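Peptidase M3B, oligoendopeptidase F (Enterococcus faecium, PDB 2QR4) is probably a zinc-dependent endopeptidase of the M3 family that cleaves short peptides. Local coordinates at residues E409-L412 and E413-D417; M565-Q568 and R569-L573. All coordinates share one frame; numbering follows the deposited sequence. Where two conformers were deposited one is given.

Interaction 1. Residues E409-L412 and E413-D417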
# COMPACT_ATOMS: atom_id res chain seq x y z
N GLU A 409 -24.72 -28.80 -26.92
CA GLU A 409 -24.92 -30.17 -27.34
C GLU A 409 -26.13 -30.26 -28.25
O GLU A 409 -26.09 -30.93 -29.28
CB GLU A 409 -25.09 -31.10 -26.14
CG GLU A 409 -25.35 -32.57 -26.52
CD GLU A 409 -24.19 -33.18 -27.30
OE1 GLU A 409 -23.04 -32.75 -27.10
OE2 GLU A 409 -24.41 -34.10 -28.11
N TYR A 410 -27.22 -29.60 -27.86
CA TYR A 410 -28.44 -29.67 -28.67
C TYR A 410 -28.20 -29.18 -30.11
O TYR A 410 -28.68 -29.80 -31.06
CB TYR A 410 -29.59 -28.89 -28.02
CG TYR A 410 -30.81 -28.82 -28.89
CD1 TYR A 410 -31.60 -29.94 -29.10
CD2 TYR A 410 -31.17 -27.64 -29.54
CE1 TYR A 410 -32.71 -29.89 -29.90
CE2 TYR A 410 -32.27 -27.59 -30.35
CZ TYR A 410 -33.04 -28.71 -30.53
OH TYR A 410 -34.16 -28.67 -31.34
N LEU A 411 -27.48 -28.07 -30.25
CA LEU A 411 -27.16 -27.50 -31.55
C LEU A 411 -26.34 -28.48 -32.39
O LEU A 411 -26.64 -28.71 -33.56
CB LEU A 411 -26.40 -26.16 -31.39
CG LEU A 411 -27.21 -24.94 -30.89
CD1 LEU A 411 -26.34 -23.71 -30.64
CD2 LEU A 411 -28.36 -24.59 -31.83
N LEU A 412 -25.32 -29.06 -31.77
CA LEU A 412 -24.42 -30.02 -32.42
C LEU A 412 -25.13 -31.32 -32.81
O LEU A 412 -24.64 -32.07 -33.66
CB LEU A 412 -23.23 -30.33 -31.51
CG LEU A 412 -21.90 -29.54 -31.63
CD1 LEU A 412 -21.98 -28.23 -32.38
CD2 LEU A 412 -21.22 -29.35 -30.28
N GLU A 413 -26.28 -31.59 -32.19
CA GLU A 413 -27.04 -32.77 -32.59
C GLU A 413 -28.09 -32.44 -33.65
O GLU A 413 -28.72 -33.35 -34.17
CB GLU A 413 -27.70 -33.47 -31.39
CG GLU A 413 -26.73 -33.86 -30.29
CD GLU A 413 -27.41 -34.57 -29.11
OE1 GLU A 413 -26.72 -34.95 -28.15
OE2 GLU A 413 -28.64 -34.75 -29.16
N THR A 414 -28.30 -31.17 -33.96
CA THR A 414 -29.38 -30.81 -34.92
C THR A 414 -28.92 -30.00 -36.13
O THR A 414 -29.50 -30.12 -37.19
CB THR A 414 -30.53 -30.03 -34.25
OG1 THR A 414 -30.01 -28.82 -33.67
CG2 THR A 414 -31.22 -30.88 -33.20
N GLU A 415 -27.91 -29.17 -35.95
CA GLU A 415 -27.40 -28.33 -37.03
C GLU A 415 -26.65 -29.15 -38.07
O GLU A 415 -25.80 -29.97 -37.74
CB GLU A 415 -26.47 -27.26 -36.46
CG GLU A 415 -27.21 -26.23 -35.64
CD GLU A 415 -28.37 -25.62 -36.41
OE1 GLU A 415 -28.32 -25.61 -37.67
OE2 GLU A 415 -29.32 -25.14 -35.76
N LYS A 416 -26.97 -28.93 -39.33
CA LYS A 416 -26.32 -29.67 -40.39
C LYS A 416 -25.34 -28.80 -41.20
O LYS A 416 -24.37 -29.31 -41.76
CB LYS A 416 -27.36 -30.35 -41.28
CG LYS A 416 -28.37 -29.39 -41.88
CD LYS A 416 -29.60 -30.14 -42.39
CE LYS A 416 -30.40 -29.32 -43.40
NZ LYS A 416 -29.87 -29.48 -44.79
N ASP A 417 -25.58 -27.49 -41.23
CA ASP A 417 -24.75 -26.58 -42.02
C ASP A 417 -23.33 -26.41 -41.43
O ASP A 417 -23.16 -25.94 -40.30
CB ASP A 417 -25.48 -25.24 -42.20
CG ASP A 417 -24.72 -24.26 -43.07
OD1 ASP A 417 -23.72 -24.64 -43.72
OD2 ASP A 417 -25.12 -23.08 -43.10
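Glu413 N, Thr414 N and Glu415 N turn back on the carbonyls of Glu409 and Leu411, the backbone bonds that bring helix 394-414 to its end. Glu413 N gives Glu409 O a bent bond and has a weak second acceptor in Tyr410 O. Leu411 O is gripped twice: Glu415 N approaches Leu411 O almost head-on (2.7 Å), whereas Thr414 N sits 65° out of the carbonyl plane, at 3.0 Å from the same oxygen.

The side-chain hydroxyl of Thr414 adds another bond, with OG1 3.1 Å from Tyr410 O. Its chi1 of 59° turns OG1 back over the helix and leaves the methyl CG2 for the tyrosine ring. CG2 lies over one ring face, 4.1 Å from the centroid of the Tyr410 ring in a CH-pi contact, nearest to CE1.

This is a helix C-terminus running into a short connection: the chain is extended by Glu415, and Asp417 is the N-cap residue of helix 418-454. Arg421 of that next helix hydrogen-bonds Leu412 O and Glu415 O, tying the connection to its first turn.

The acids Glu409 and Glu413 meet one turn apart, their carboxylate planes 73° apart. Glu409 OE2 and Glu413 OE1 approach to 2.5 Å, close enough that one acid probably carries a proton. The other oxygen of Glu409, OE1, is in a salt bridge with Arg569. Leu411, which is buried against Leu361 and Phe365 of helix 361-379, runs beside Glu415, pointing the same way, with Leu411 CD2 4.1 Å from Glu415 OE2.

Interaction 2. Residues M565-Q568 and R569-L573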
# COMPACT_ATOMS: atom_id res chain seq x y z
N MSE A 565 -13.87 -33.83 -23.88
CA MSE A 565 -14.83 -33.15 -24.73
C MSE A 565 -14.17 -32.04 -25.54
O MSE A 565 -14.55 -31.77 -26.67
CB MSE A 565 -15.92 -32.55 -23.87
CG MSE A 565 -17.04 -31.91 -24.69
SE MSE A 565 -18.54 -31.34 -23.56
CE MSE A 565 -18.51 -32.80 -22.23
N PHE A 566 -13.18 -31.37 -24.95
CA PHE A 566 -12.50 -30.29 -25.64
C PHE A 566 -11.79 -30.89 -26.84
O PHE A 566 -11.87 -30.37 -27.94
CB PHE A 566 -11.51 -29.61 -24.71
CG PHE A 566 -10.77 -28.46 -25.33
CD1 PHE A 566 -11.22 -27.16 -25.18
CD2 PHE A 566 -9.59 -28.68 -26.03
CE1 PHE A 566 -10.52 -26.10 -25.73
CE2 PHE A 566 -8.89 -27.62 -26.59
CZ PHE A 566 -9.35 -26.33 -26.44
N GLU A 567 -11.13 -32.02 -26.59
CA GLU A 567 -10.39 -32.74 -27.61
C GLU A 567 -11.31 -33.25 -28.73
O GLU A 567 -11.03 -33.06 -29.91
CB GLU A 567 -9.58 -33.89 -26.99
CG GLU A 567 -8.94 -34.84 -28.02
CD GLU A 567 -8.01 -35.90 -27.41
OE1 GLU A 567 -8.31 -36.41 -26.31
OE2 GLU A 567 -6.98 -36.22 -28.03
N GLN A 568 -12.40 -33.91 -28.37
CA GLN A 568 -13.27 -34.40 -29.44
C GLN A 568 -13.88 -33.28 -30.28
O GLN A 568 -13.96 -33.39 -31.50
CB GLN A 568 -14.29 -35.47 -28.98
CG GLN A 568 -15.05 -35.19 -27.72
CD GLN A 568 -15.80 -36.42 -27.23
OE1 GLN A 568 -15.50 -36.97 -26.17
NE2 GLN A 568 -16.80 -36.85 -27.98
N ARG A 569 -14.25 -32.18 -29.66
CA ARG A 569 -14.82 -31.09 -30.42
C ARG A 569 -13.75 -30.36 -31.25
O ARG A 569 -13.99 -29.92 -32.36
CB ARG A 569 -15.63 -30.17 -29.52
CG ARG A 569 -16.85 -30.90 -28.88
CD ARG A 569 -17.68 -29.95 -28.00
NE ARG A 569 -18.94 -30.57 -27.64
CZ ARG A 569 -19.81 -30.06 -26.79
NH1 ARG A 569 -19.55 -28.92 -26.17
NH2 ARG A 569 -20.95 -30.71 -26.54
N LEU A 570 -12.54 -30.30 -30.71
CA LEU A 570 -11.40 -29.76 -31.42
C LEU A 570 -11.14 -30.60 -32.67
O LEU A 570 -11.04 -30.06 -33.78
CB LEU A 570 -10.19 -29.73 -30.48
CG LEU A 570 -8.80 -29.40 -31.03
CD1 LEU A 570 -8.88 -28.13 -31.85
CD2 LEU A 570 -7.83 -29.23 -29.88
N ASN A 571 -11.04 -31.92 -32.48
CA ASN A 571 -10.85 -32.85 -33.59
C ASN A 571 -11.94 -32.73 -34.67
O ASN A 571 -11.65 -32.79 -35.87
CB ASN A 571 -10.76 -34.30 -33.08
CG ASN A 571 -9.38 -34.64 -32.52
OD1 ASN A 571 -8.41 -33.89 -32.72
ND2 ASN A 571 -9.27 -35.79 -31.83
N GLU A 572 -13.19 -32.56 -34.24
CA GLU A 572 -14.30 -32.39 -35.19
C GLU A 572 -14.19 -31.06 -35.96
O GLU A 572 -14.48 -31.01 -37.15
CB GLU A 572 -15.67 -32.51 -34.48
CG GLU A 572 -16.87 -32.26 -35.41
CD GLU A 572 -18.22 -32.29 -34.70
OE1 GLU A 572 -18.26 -32.42 -33.45
OE2 GLU A 572 -19.26 -32.19 -35.40
N LEU A 573 -13.77 -30.00 -35.29
CA LEU A 573 -13.58 -28.70 -35.94
C LEU A 573 -12.49 -28.75 -37.02
O LEU A 573 -12.67 -28.23 -38.11
CB LEU A 573 -13.25 -27.62 -34.90
CG LEU A 573 -13.05 -26.20 -35.44
CD1 LEU A 573 -14.27 -25.72 -36.27
CD2 LEU A 573 -12.74 -25.23 -34.31
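Met565, present as selenomethionine, lays its selenium over the guanidinium of Arg569, one helical turn further on. SE stands 3.6 Å above the guanidinium plane, over its centre, and 3.7 Å from Arg569 CZ. The two side chains run alongside each other and point the same way. Arg569 is straight from CG to NE, whereas Met565 bends at its last torsion (chi3 -36°). The buried charge is met elsewhere: Arg569 NH2 forms a salt bridge with Glu409, and Tyr428 makes a cation-pi contact. Together with the selenium, these partners probably limit rotation of the guanidinium.

Apolar packing joins Phe566 to Leu570, whose side chains pass at a slant, with Phe566 CE2 3.8 Å from Leu570 CD2. The phenyl ring also meets the ring of Phe432 and rests on Leu429 of helix 418-454, and Leu570 packs on Leu269 of helix 260-274.

The polar side has Glu567 and Asn571 lying side by side, but Asn571 was modelled in two conformers, so this contact, which holds for one of them, is doubtful. In that conformer Asn571 OD1 is hydrogen-bonded to Arg265. On another flank of the helix, Glu572 forms a salt bridge with Arg421.

Beneath the side chains, four successive i to i+4 bonds hold the backbone, Arg569 N to Met565 O, Leu570 N to Phe566 O, Asn571 N to Glu567 O and Glu572 N to Gln568 O. The straightest joins Asn571 N to Glu567 O, at 2.8 Å with an N-H...O angle of 173°. The arrangement is that of a regular alpha-helix, here helix 557-579, packed against helices 260-274, 394-414 and 418-454 in the largely helical fold of an M3-family peptidase.

How the interactions relate
Interactions 1 and 2 come from separate helices, 394-414 and 557-579, yet their centres lie only about 14 Å apart and their side chains meet directly. Arg569 NH2 of interaction 2 forms a salt bridge with Glu409 OE1 of interaction 1, 3.0 Å away, so the acid that lies close to Glu413 also faces a positive charge, which may offset some of the crowding of negative charge. Beside this bridge, Leu412 CD2 packs 3.7 Å from Arg569 NE. Arg421 of helix 418-454 is a partner of both, through NH1 to interaction 1 and NH2 to interaction 2. Both contacts lie on the same side, their centres about 31 and 27 Å from the centre of the chain.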